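Local coordinates for lipoprotein (Colwellia psychrerythraea, PDB 3O0Y) that is a putative lipoprotein of unknown function, probably membrane-anchored, whose DUF885 family belongs to a metallopeptidase clan, so that a peptidase-like role is possible, at residues Lys39-Lys44 with Asp59-Val63; Gln30-Tyr35 with Thr89-Leu95; Met152-Gln156 with Tyr167-Leu171; Thr381-Gln385 with Asn451-Ala455. One frame throughout, in Å; residues are numbered along the deposited sequence.

Interaction 1 of 4, residues Lys39-Lys44 with Asp59-Val63; sequences KQSLFK and DIGQV
A single water links K39 to D59: it donates a 2.6 Å hydrogen bond to OD1 of D59 and accepts one from NZ of K39 that is modelled rather short. The long lysine chain spans the gap, leaving ammonium and carboxylate joined through the water instead of directly. The other carboxylate oxygen, OD2 of D59, takes the backbone N-H of S56, bracing the start of helix 57-60. The next residue, Q40, points NE2 of its side-chain amide at O of D59 in a nearly straight bond (3.2 Å, 169°), although the place of that carbonyl is somewhat doubtful. Here the last turns of helix 27-44 meet the end of the short helix 57-60, with helix 47-53, in the link between them, packed against F43. Where that short helix stops, G61 takes a positive phi (89°), a turn that glycine makes without strain. I60 supplies the apolar part of the contact: its CD1 rests 3.4 Å from CB of F43, the two side chains crossing nearly at right angles. The aliphatic part of K44 runs past CG2 of I60 in the opposite direction and lies across the amide of Q62, with CD 3.2 Å from NE2 of Q62.

Interaction 2 of 4, residues Gln30-Tyr35 with Thr89-Leu95; sequences QLASLY and TIAGIKL
The backbones come closest at L31 and I90, whose CA atoms are 6.4 Å apart, where an early part of helix 27-44 faces the last turn of helix 73-92 and the extended chain that follows it. The join is mainly apolar, with the amide of Q30 at its margin. L31 divides its branches: CD2 touches CG2 of I90 at 3.8 Å and also CD1 of I93, while CD1 meets CD2 of L95, so one leucine touches both the helix end and the chain that leaves it. I93 is the other main contributor; its CD1 meets CD1 of L34 tip to tip at 3.8 Å and comes up against the amide of Q30, 3.5 Å from CD. That glutamine lies extended, its CG anti to the backbone N (chi1 -178°), which carries the flat amide out to I93 and toward the methyl of T89. The same T89 methyl, CG2, is 3.6 Å from CD1 of L34; threonine suits this margin because OG1 can turn back to the carbonyl of S85 while the methyl serves the contact. I90 extends CD1 to the ring edge of Y35, near the ring plane and 3.8 Å from CD1. Helix 100-117 flanks the joint: Y35 leans on Q106 and M109, I90 on A110, and the amide of Q106 binds the carbonyls of I90 and I93, tying the end of helix 73-92 to its successor.

Interaction 3 of 4, residues Met152-Gln156 with Tyr167-Leu171; sequences MQNDQ and YIVRL
The methyl of M152 is the meeting point of three residues: CE lies over one face of the Y167 ring, 4.3 Å from its centroid and 25° off the normal, a CH-pi contact, and it also touches CD2 of L171 at 3.6 Å and CB of R170 at 3.7 Å. A bend at the thioether (chi3 62°) turns this methyl back over the ring, and the flexible, unbranched methionine chain can direct its methyl to all three partners. The edge of the same ring meets the backbone: CE1 of Y167 is 3.5 Å from O of M152, with that oxygen in the ring plane. Q156, two residues beyond the end of helix 144-154, uses an extended side chain to bring its amide beside Y167 and the edge of the R170 guanidinium, the amide and guanidinium planes lying 77° to each other; which way round this amide sits is uncertain.

A second shell fixes these groups. OH of Y167 bonds to O of F220, and its ring meets that of F224, both from helix 219-228. R170 directs NE to O of D67 and NH1 to OG1 of T51, so that this buried charge is held by polar atoms of an earlier part of the chain. Packing of two consecutive helices, 144-154 and 161-172, across a short connection is typical of a largely helical protein such as this one.

Interaction 4 of 4, residues Thr381-Gln385 with Asn451-Ala455; sequences TPSYQ and NLDQA
The carboxylate of D453 grips S383 with both oxygens at once: OD2 accepts the backbone N-H (S383 N to D453 OD2, 2.8 Å, 155°), and OD1 accepts the hydroxyl (S383 OG to D453 OD1, 2.6 Å). Each oxygen uses its syn lone pair, so the two donors of one serine fill the inner side of the carboxylate. The serine can do this because chi1 of 69° sets OG between the backbone N and the carbonyl carbon, close to its own N-H. Two waters add to the grip, one donating to OD2 of D453 and another to OD1, which gives each oxygen two partners; such an arrangement would be expected to stabilise the negative charge. The second water also donates to OH of Y384 at 2.8 Å, and that hydroxyl is bonded to O of V409 as well, anchoring the far end of the ring.

Y384 lies alongside the acid, ring and carboxylate planes only 23° apart, with CE2 3.4 Å from OD1 of D453. CD1 of L452 lies over one face of the ring in a CH-pi contact, 4.2 Å from the centroid. Tyrosine suits the place, since its ring offers a flat apolar face to L452 and its hydroxyl meets V409 and the water. P382 sets its CB 3.7 Å from OD2 of D453 and packs on W446, A449 and L450. The loop between helix 353-373 and the edge strand 387-390 is thus laid along helix 444-452, and O of Y384 bonds to NE2 of H445 in that same helix.

How the interactions relate
Helix 27-44 serves two contacts in turn. Its residues 30-35 are met by 89-95 in interaction 2, closing a loop that holds the shorter one closed by interaction 1, where 39-44 meets 59-63; their centres lie about 19 Å apart. Both thereby fasten the N-terminal helix to the segments that follow it. Further along, interaction 3 closes a small loop between consecutive helices 144-154 and 161-172. Interaction 4 comes last and spans more sequence, bringing the approach to the three-stranded sheet against helix 444-452. No two loops cross: apart from the nested pair they follow in series. Interactions 2 and 3 are the most distant, with centres about 36 Å apart.

Interaction 1 of 4, residues Lys39-Lys44 with Asp59-Val63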
loop_
_atom_site.group_PDB
_atom_site.type_symbol
_atom_site.label_atom_id
_atom_site.label_comp_id
_atom_site.label_asym_id
_atom_site.label_seq_id
_atom_site.Cartn_x
_atom_site.Cartn_y
_atom_site.Cartn_z
ATOM N N LYS A 39 8.801 -10.540 15.008
ATOM C CA LYS A 39 8.950 -10.953 13.623
ATOM C C LYS A 39 8.418 -12.376 13.370
ATOM O O LYS A 39 7.629 -12.587 12.449
ATOM C CB LYS A 39 10.419 -10.878 13.289
ATOM C CG LYS A 39 10.713 -11.503 11.936
ATOM C CD LYS A 39 12.194 -11.454 11.713
ATOM C CE LYS A 39 12.896 -12.666 11.673
ATOM N NZ LYS A 39 14.259 -12.572 10.921
ATOM N N GLN A 40 8.860 -13.342 14.179
ATOM C CA GLN A 40 8.596 -14.759 13.911
ATOM C C GLN A 40 7.122 -15.091 14.155
ATOM O O GLN A 40 6.503 -15.828 13.375
ATOM C CB GLN A 40 9.566 -15.649 14.703
ATOM C CG GLN A 40 11.012 -15.419 14.252
ATOM C CD GLN A 40 12.002 -16.418 14.756
ATOM O OE1 GLN A 40 11.871 -16.949 15.856
ATOM N NE2 GLN A 40 13.056 -16.628 13.975
ATOM N N SER A 41 6.546 -14.488 15.155
ATOM C CA SER A 41 5.162 -14.763 15.485
ATOM C C SER A 41 4.204 -14.159 14.446
ATOM O O SER A 41 3.206 -14.800 14.085
ATOM C CB SER A 41 4.789 -14.235 16.845
ATOM O OG SER A 41 5.364 -15.070 17.814
ATOM N N LEU A 42 4.477 -12.943 14.017
ATOM C CA LEU A 42 3.613 -12.302 13.024
ATOM C C LEU A 42 3.682 -13.130 11.749
ATOM O O LEU A 42 2.631 -13.476 11.179
ATOM C CB LEU A 42 4.090 -10.876 12.741
ATOM C CG LEU A 42 3.283 -10.104 11.709
ATOM C CD1 LEU A 42 1.773 -10.009 12.045
ATOM C CD2 LEU A 42 3.978 -8.729 11.429
ATOM N N PHE A 43 4.901 -13.381 11.277
ATOM C CA PHE A 43 5.029 -14.066 9.993
ATOM C C PHE A 43 4.601 -15.550 9.982
ATOM O O PHE A 43 4.134 -16.024 8.953
ATOM C CB PHE A 43 6.405 -13.918 9.433
ATOM C CG PHE A 43 6.642 -12.601 8.813
ATOM C CD1 PHE A 43 7.501 -11.684 9.384
ATOM C CD2 PHE A 43 5.968 -12.259 7.640
ATOM C CE1 PHE A 43 7.715 -10.447 8.773
ATOM C CE2 PHE A 43 6.225 -11.092 7.002
ATOM C CZ PHE A 43 7.087 -10.161 7.572
ATOM N N LYS A 44 4.749 -16.263 11.089
ATOM C CA LYS A 44 4.165 -17.611 11.165
ATOM C C LYS A 44 2.664 -17.602 10.935
ATOM O O LYS A 44 2.111 -18.552 10.405
ATOM C CB LYS A 44 4.370 -18.238 12.554
ATOM C CG LYS A 44 5.734 -18.655 12.970
ATOM C CD LYS A 44 5.645 -18.931 14.568
ATOM C CE LYS A 44 7.008 -18.815 15.342
ATOM N NZ LYS A 44 6.951 -18.228 16.767
ATOM N N ASP A 59 14.654 -17.297 8.541
ATOM C CA ASP A 59 14.060 -16.016 9.009
ATOM C C ASP A 59 13.006 -16.208 10.106
ATOM O O ASP A 59 12.921 -15.409 11.033
ATOM C CB ASP A 59 13.433 -15.282 7.808
ATOM C CG ASP A 59 14.396 -15.135 6.644
ATOM O OD1 ASP A 59 15.388 -14.381 6.796
ATOM O OD2 ASP A 59 14.173 -15.739 5.556
ATOM N N ILE A 60 12.184 -17.251 9.996
ATOM C CA ILE A 60 10.965 -17.429 10.767
ATOM C C ILE A 60 11.129 -18.423 11.918
ATOM O O ILE A 60 10.365 -18.378 12.881
ATOM C CB ILE A 60 9.800 -17.868 9.858
ATOM C CG1 ILE A 60 9.578 -16.860 8.710
ATOM C CG2 ILE A 60 8.464 -18.005 10.628
ATOM C CD1 ILE A 60 9.466 -15.426 9.175
ATOM N N GLY A 61 12.114 -19.326 11.809
ATOM C CA GLY A 61 12.361 -20.365 12.800
ATOM C C GLY A 61 11.574 -21.639 12.516
ATOM O O GLY A 61 11.618 -22.610 13.269
ATOM N N GLN A 62 10.838 -21.659 11.413
ATOM C CA GLN A 62 10.146 -22.865 10.995
ATOM C C GLN A 62 9.751 -22.713 9.520
ATOM O O GLN A 62 9.701 -21.621 8.998
ATOM C CB GLN A 62 8.902 -23.130 11.850
ATOM C CG GLN A 62 7.767 -22.148 11.624
ATOM C CD GLN A 62 6.691 -22.252 12.697
ATOM O OE1 GLN A 62 5.609 -22.749 12.443
ATOM N NE2 GLN A 62 7.001 -21.760 13.917
ATOM N N VAL A 63 9.427 -23.824 8.872
ATOM C CA VAL A 63 9.093 -23.795 7.423
ATOM C C VAL A 63 7.675 -23.298 7.315
ATOM O O VAL A 63 6.780 -23.769 8.035
ATOM C CB VAL A 63 9.188 -25.199 6.798
ATOM C CG1 VAL A 63 8.709 -25.181 5.325
ATOM C CG2 VAL A 63 10.623 -25.691 6.875
HETATM O O HOH W 1 15.414 -12.557 8.681
#

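Interaction 2 of 4, residues Gln30-Tyr35 with Thr89-Leu95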
loop_
_atom_site.group_PDB
_atom_site.type_symbol
_atom_site.label_atom_id
_atom_site.label_comp_id
_atom_site.label_asym_id
_atom_site.label_seq_id
_atom_site.Cartn_x
_atom_site.Cartn_y
_atom_site.Cartn_z
ATOM N N GLN A 30 17.510 -8.645 25.856
ATOM C CA GLN A 30 16.109 -8.951 26.067
ATOM C C GLN A 30 15.287 -8.315 24.906
ATOM O O GLN A 30 14.310 -8.919 24.421
ATOM C CB GLN A 30 15.617 -8.314 27.371
ATOM C CG GLN A 30 14.139 -8.650 27.667
ATOM C CD GLN A 30 13.678 -8.135 29.020
ATOM O OE1 GLN A 30 14.410 -7.412 29.702
ATOM N NE2 GLN A 30 12.425 -8.435 29.363
ATOM N N LEU A 31 15.631 -7.078 24.585
ATOM C CA LEU A 31 14.975 -6.312 23.510
ATOM C C LEU A 31 15.157 -7.021 22.166
ATOM O O LEU A 31 14.208 -7.207 21.425
ATOM C CB LEU A 31 15.484 -4.865 23.464
ATOM C CG LEU A 31 14.912 -3.915 24.526
ATOM C CD1 LEU A 31 15.779 -2.643 24.599
ATOM C CD2 LEU A 31 13.430 -3.571 24.256
ATOM N N ALA A 32 16.360 -7.495 21.865
ATOM C CA ALA A 32 16.568 -8.170 20.597
ATOM C C ALA A 32 15.710 -9.427 20.537
ATOM O O ALA A 32 15.177 -9.752 19.486
ATOM C CB ALA A 32 18.048 -8.514 20.400
ATOM N N SER A 33 15.584 -10.163 21.634
ATOM C CA SER A 33 14.756 -11.363 21.638
ATOM C C SER A 33 13.314 -11.041 21.386
ATOM O O SER A 33 12.633 -11.784 20.675
ATOM C CB SER A 33 14.850 -12.223 22.944
ATOM O OG SER A 33 16.182 -12.732 23.049
ATOM N N LEU A 34 12.860 -9.940 21.988
ATOM C CA LEU A 34 11.474 -9.510 21.777
ATOM C C LEU A 34 11.192 -9.111 20.316
ATOM O O LEU A 34 10.086 -9.384 19.773
ATOM C CB LEU A 34 11.099 -8.348 22.705
ATOM C CG LEU A 34 10.953 -8.805 24.146
ATOM C CD1 LEU A 34 11.181 -7.638 25.158
ATOM C CD2 LEU A 34 9.543 -9.533 24.405
ATOM N N TYR A 35 12.172 -8.463 19.717
ATOM C CA TYR A 35 11.999 -8.005 18.324
ATOM C C TYR A 35 11.972 -9.175 17.383
ATOM O O TYR A 35 11.175 -9.236 16.430
ATOM C CB TYR A 35 13.127 -7.095 17.888
ATOM C CG TYR A 35 13.392 -5.806 18.714
ATOM C CD1 TYR A 35 12.445 -5.241 19.544
ATOM C CD2 TYR A 35 14.621 -5.225 18.657
ATOM C CE1 TYR A 35 12.737 -4.142 20.294
ATOM C CE2 TYR A 35 14.926 -4.077 19.378
ATOM C CZ TYR A 35 13.974 -3.504 20.186
ATOM O OH TYR A 35 14.246 -2.376 20.992
ATOM N N THR A 89 5.960 -5.079 26.911
ATOM C CA THR A 89 7.205 -5.530 27.568
ATOM C C THR A 89 8.347 -4.663 27.022
ATOM O O THR A 89 9.160 -4.121 27.810
ATOM C CB THR A 89 7.466 -6.990 27.291
ATOM O OG1 THR A 89 6.375 -7.748 27.850
ATOM C CG2 THR A 89 8.810 -7.414 27.902
ATOM N N ILE A 90 8.352 -4.481 25.692
ATOM C CA ILE A 90 9.384 -3.609 25.043
ATOM C C ILE A 90 9.328 -2.222 25.682
ATOM O O ILE A 90 10.340 -1.663 26.073
ATOM C CB ILE A 90 9.148 -3.441 23.523
ATOM C CG1 ILE A 90 9.428 -4.759 22.816
ATOM C CG2 ILE A 90 10.058 -2.339 22.917
ATOM C CD1 ILE A 90 9.058 -4.844 21.329
ATOM N N ALA A 91 8.129 -1.666 25.840
ATOM C CA ALA A 91 7.999 -0.300 26.303
ATOM C C ALA A 91 8.516 -0.074 27.740
ATOM O O ALA A 91 8.854 1.028 28.098
ATOM C CB ALA A 91 6.466 0.209 26.157
ATOM N N GLY A 92 8.478 -1.100 28.563
ATOM C CA GLY A 92 8.830 -0.978 29.971
ATOM C C GLY A 92 10.312 -1.135 30.263
ATOM O O GLY A 92 10.755 -0.820 31.354
ATOM N N ILE A 93 11.097 -1.595 29.289
ATOM C CA ILE A 93 12.494 -1.939 29.543
ATOM C C ILE A 93 13.320 -0.658 29.663
ATOM O O ILE A 93 13.099 0.293 28.952
ATOM C CB ILE A 93 13.024 -2.892 28.483
ATOM C CG1 ILE A 93 12.447 -4.275 28.769
ATOM C CG2 ILE A 93 14.582 -2.875 28.410
ATOM C CD1 ILE A 93 12.558 -5.177 27.640
ATOM N N LYS A 94 14.214 -0.648 30.667
ATOM C CA LYS A 94 15.182 0.393 30.912
ATOM C C LYS A 94 16.481 0.131 30.167
ATOM O O LYS A 94 17.124 -0.892 30.410
ATOM C CB LYS A 94 15.549 0.360 32.403
ATOM C CG LYS A 94 16.388 1.541 32.876
ATOM C CD LYS A 94 16.883 1.275 34.309
ATOM C CE LYS A 94 17.559 2.498 34.948
ATOM N NZ LYS A 94 18.991 2.549 34.552
ATOM N N LEU A 95 16.847 0.994 29.240
ATOM C CA LEU A 95 18.111 0.836 28.523
ATOM C C LEU A 95 19.232 1.461 29.356
ATOM O O LEU A 95 19.068 2.535 29.890
ATOM C CB LEU A 95 18.015 1.479 27.125
ATOM C CG LEU A 95 17.544 0.474 26.060
ATOM C CD1 LEU A 95 17.023 1.131 24.785
ATOM C CD2 LEU A 95 18.701 -0.480 25.764
#

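Interaction 3 of 4, residues Met152-Gln156 with Tyr167-Leu171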
loop_
_atom_site.group_PDB
_atom_site.type_symbol
_atom_site.label_atom_id
_atom_site.label_comp_id
_atom_site.label_asym_id
_atom_site.label_seq_id
_atom_site.Cartn_x
_atom_site.Cartn_y
_atom_site.Cartn_z
ATOM N N MET A 152 0.214 -15.725 -4.194
ATOM C CA MET A 152 0.461 -17.052 -4.731
ATOM C C MET A 152 0.776 -16.986 -6.231
ATOM O O MET A 152 1.617 -17.733 -6.715
ATOM C CB MET A 152 -0.729 -17.974 -4.459
ATOM C CG MET A 152 -0.885 -18.426 -2.989
ATOM S SD MET A 152 -2.234 -19.623 -2.638
ATOM C CE MET A 152 -1.568 -20.988 -3.720
ATOM N N GLN A 153 0.166 -16.050 -6.968
ATOM C CA GLN A 153 0.327 -16.016 -8.399
ATOM C C GLN A 153 1.529 -15.175 -8.796
ATOM O O GLN A 153 2.097 -15.372 -9.873
ATOM C CB GLN A 153 -0.949 -15.511 -9.074
ATOM C CG GLN A 153 -2.124 -16.454 -8.946
ATOM C CD GLN A 153 -3.436 -15.851 -9.379
ATOM O OE1 GLN A 153 -3.479 -14.844 -10.084
ATOM N NE2 GLN A 153 -4.525 -16.410 -8.859
ATOM N N ASN A 154 1.947 -14.264 -7.938
ATOM C CA ASN A 154 3.045 -13.365 -8.286
ATOM C C ASN A 154 4.346 -13.618 -7.594
ATOM O O ASN A 154 5.401 -13.397 -8.166
ATOM C CB ASN A 154 2.575 -11.912 -8.027
ATOM C CG ASN A 154 1.609 -11.480 -9.094
ATOM O OD1 ASN A 154 2.036 -11.136 -10.214
ATOM N ND2 ASN A 154 0.328 -11.646 -8.834
ATOM N N ASP A 155 4.289 -13.871 -6.302
ATOM C CA ASP A 155 5.472 -13.874 -5.484
ATOM C C ASP A 155 5.960 -15.265 -5.122
ATOM O O ASP A 155 7.118 -15.444 -4.797
ATOM C CB ASP A 155 5.167 -13.129 -4.178
ATOM C CG ASP A 155 4.719 -11.688 -4.423
ATOM O OD1 ASP A 155 5.464 -10.941 -5.076
ATOM O OD2 ASP A 155 3.648 -11.317 -3.893
ATOM N N GLN A 156 5.084 -16.254 -5.134
ATOM C CA GLN A 156 5.473 -17.588 -4.739
ATOM C C GLN A 156 6.268 -18.271 -5.844
ATOM O O GLN A 156 5.795 -18.384 -6.966
ATOM C CB GLN A 156 4.213 -18.391 -4.420
ATOM C CG GLN A 156 4.522 -19.758 -3.858
ATOM C CD GLN A 156 3.370 -20.503 -3.233
ATOM O OE1 GLN A 156 3.405 -21.758 -3.154
ATOM N NE2 GLN A 156 2.434 -19.800 -2.706
ATOM N N TYR A 167 2.561 -25.070 -3.728
ATOM C CA TYR A 167 1.421 -24.342 -4.321
ATOM C C TYR A 167 0.151 -25.176 -4.215
ATOM O O TYR A 167 -0.893 -24.681 -3.791
ATOM C CB TYR A 167 1.799 -24.013 -5.778
ATOM C CG TYR A 167 0.922 -23.126 -6.589
ATOM C CD1 TYR A 167 1.037 -21.752 -6.505
ATOM C CD2 TYR A 167 -0.053 -23.658 -7.444
ATOM C CE1 TYR A 167 0.291 -20.897 -7.383
ATOM C CE2 TYR A 167 -0.769 -22.824 -8.325
ATOM C CZ TYR A 167 -0.637 -21.460 -8.238
ATOM O OH TYR A 167 -1.364 -20.631 -9.060
ATOM N N ILE A 168 0.270 -26.476 -4.495
ATOM C CA ILE A 168 -0.855 -27.391 -4.417
ATOM C C ILE A 168 -1.385 -27.526 -3.002
ATOM O O ILE A 168 -2.611 -27.514 -2.758
ATOM C CB ILE A 168 -0.465 -28.759 -5.065
ATOM C CG1 ILE A 168 -0.385 -28.558 -6.573
ATOM C CG2 ILE A 168 -1.480 -29.870 -4.713
ATOM C CD1 ILE A 168 0.476 -29.638 -7.275
ATOM N N VAL A 169 -0.452 -27.688 -2.084
ATOM C CA VAL A 169 -0.767 -27.843 -0.667
ATOM C C VAL A 169 -1.482 -26.577 -0.130
ATOM O O VAL A 169 -2.430 -26.662 0.661
ATOM C CB VAL A 169 0.487 -28.186 0.099
ATOM C CG1 VAL A 169 0.268 -28.036 1.578
ATOM C CG2 VAL A 169 0.914 -29.646 -0.299
ATOM N N ARG A 170 -1.009 -25.422 -0.580
ATOM C CA ARG A 170 -1.684 -24.162 -0.198
ATOM C C ARG A 170 -3.110 -24.093 -0.709
ATOM O O ARG A 170 -4.055 -23.784 0.059
ATOM C CB ARG A 170 -0.835 -22.963 -0.664
ATOM C CG ARG A 170 0.272 -22.695 0.352
ATOM C CD ARG A 170 0.980 -21.356 0.087
ATOM N NE ARG A 170 1.675 -20.844 1.278
ATOM C CZ ARG A 170 2.663 -19.962 1.239
ATOM N NH1 ARG A 170 3.056 -19.425 0.091
ATOM N NH2 ARG A 170 3.199 -19.552 2.372
ATOM N N LEU A 171 -3.294 -24.417 -1.997
ATOM C CA LEU A 171 -4.658 -24.435 -2.579
ATOM C C LEU A 171 -5.622 -25.354 -1.845
ATOM O O LEU A 171 -6.798 -25.021 -1.666
ATOM C CB LEU A 171 -4.617 -24.787 -4.084
ATOM C CG LEU A 171 -3.879 -23.832 -5.029
ATOM C CD1 LEU A 171 -3.785 -24.486 -6.400
ATOM C CD2 LEU A 171 -4.478 -22.464 -5.135
#

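Interaction 4 of 4, residues Thr381-Gln385 with Asn451-Ala455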
loop_
_atom_site.group_PDB
_atom_site.type_symbol
_atom_site.label_atom_id
_atom_site.label_comp_id
_atom_site.label_asym_id
_atom_site.label_seq_id
_atom_site.Cartn_x
_atom_site.Cartn_y
_atom_site.Cartn_z
ATOM N N THR A 381 22.957 4.829 -3.161
ATOM C CA THR A 381 22.171 4.011 -4.102
ATOM C C THR A 381 21.803 2.700 -3.453
ATOM O O THR A 381 22.677 1.986 -2.941
ATOM C CB THR A 381 22.956 3.721 -5.398
ATOM O OG1 THR A 381 23.288 4.973 -6.003
ATOM C CG2 THR A 381 22.131 2.871 -6.355
ATOM N N PRO A 382 20.528 2.365 -3.488
ATOM C CA PRO A 382 20.133 1.104 -2.864
ATOM C C PRO A 382 20.600 -0.090 -3.705
ATOM O O PRO A 382 20.889 0.075 -4.886
ATOM C CB PRO A 382 18.636 1.159 -2.860
ATOM C CG PRO A 382 18.268 2.157 -3.882
ATOM C CD PRO A 382 19.364 3.134 -3.980
ATOM N N SER A 383 20.690 -1.273 -3.099
ATOM C CA SER A 383 21.242 -2.454 -3.776
ATOM C C SER A 383 20.227 -3.230 -4.676
ATOM O O SER A 383 20.551 -4.338 -5.152
ATOM C CB SER A 383 21.769 -3.448 -2.748
ATOM O OG SER A 383 20.675 -4.015 -2.023
ATOM N N TYR A 384 19.058 -2.648 -4.944
ATOM C CA TYR A 384 17.993 -3.245 -5.715
ATOM C C TYR A 384 17.630 -2.336 -6.887
ATOM O O TYR A 384 17.648 -1.136 -6.719
ATOM C CB TYR A 384 16.728 -3.424 -4.883
ATOM C CG TYR A 384 16.900 -4.172 -3.618
ATOM C CD1 TYR A 384 16.506 -5.524 -3.513
ATOM C CD2 TYR A 384 17.274 -3.522 -2.447
ATOM C CE1 TYR A 384 16.612 -6.183 -2.306
ATOM C CE2 TYR A 384 17.381 -4.211 -1.222
ATOM C CZ TYR A 384 17.055 -5.546 -1.192
ATOM O OH TYR A 384 17.093 -6.236 -0.012
ATOM N N GLN A 385 17.477 -2.926 -8.076
ATOM C CA GLN A 385 17.148 -2.144 -9.257
ATOM C C GLN A 385 15.686 -2.383 -9.570
ATOM O O GLN A 385 15.282 -3.518 -9.697
ATOM C CB GLN A 385 17.988 -2.570 -10.465
ATOM C CG GLN A 385 19.365 -1.923 -10.485
ATOM C CD GLN A 385 19.841 -1.570 -11.926
ATOM O OE1 GLN A 385 19.391 -2.169 -12.946
ATOM N NE2 GLN A 385 20.755 -0.596 -12.009
ATOM N N ASN A 451 15.480 1.213 2.747
ATOM C CA ASN A 451 15.111 0.724 4.058
ATOM C C ASN A 451 15.488 -0.754 4.189
ATOM O O ASN A 451 16.030 -1.136 5.237
ATOM C CB ASN A 451 13.641 0.869 4.262
ATOM C CG ASN A 451 13.224 0.754 5.714
ATOM O OD1 ASN A 451 14.019 0.364 6.630
ATOM N ND2 ASN A 451 11.979 1.068 5.954
ATOM N N LEU A 452 15.289 -1.543 3.114
ATOM C CA LEU A 452 15.664 -2.946 3.185
ATOM C C LEU A 452 17.147 -3.123 3.384
ATOM O O LEU A 452 17.590 -4.016 4.132
ATOM C CB LEU A 452 15.279 -3.654 1.907
ATOM C CG LEU A 452 13.835 -3.943 1.712
ATOM C CD1 LEU A 452 13.641 -4.497 0.210
ATOM C CD2 LEU A 452 13.225 -4.895 2.786
ATOM N N ASP A 453 17.956 -2.214 2.797
ATOM C CA ASP A 453 19.381 -2.274 2.946
ATOM C C ASP A 453 19.951 -1.977 4.391
ATOM O O ASP A 453 21.158 -2.209 4.640
ATOM C CB ASP A 453 20.075 -1.319 1.998
ATOM C CG ASP A 453 20.220 -1.830 0.578
ATOM O OD1 ASP A 453 20.215 -3.054 0.315
ATOM O OD2 ASP A 453 20.322 -0.912 -0.319
ATOM N N GLN A 454 19.127 -1.476 5.300
ATOM C CA GLN A 454 19.543 -1.208 6.669
ATOM C C GLN A 454 19.608 -2.443 7.516
ATOM O O GLN A 454 18.814 -2.676 8.442
ATOM C CB GLN A 454 18.709 -0.074 7.290
ATOM C CG GLN A 454 18.596 1.176 6.381
ATOM C CD GLN A 454 19.920 1.668 5.807
ATOM O OE1 GLN A 454 20.050 1.782 4.563
ATOM N NE2 GLN A 454 20.887 1.877 6.638
ATOM N N ALA A 455 20.552 -3.296 7.182
ATOM C CA ALA A 455 20.524 -4.633 7.692
ATOM C C ALA A 455 20.893 -4.704 9.171
ATOM O O ALA A 455 20.692 -5.775 9.790
ATOM C CB ALA A 455 21.522 -5.521 6.899
HETATM O O HOH W 2 22.247 0.989 0.311
HETATM O O HOH W 3 19.284 -5.502 1.509
#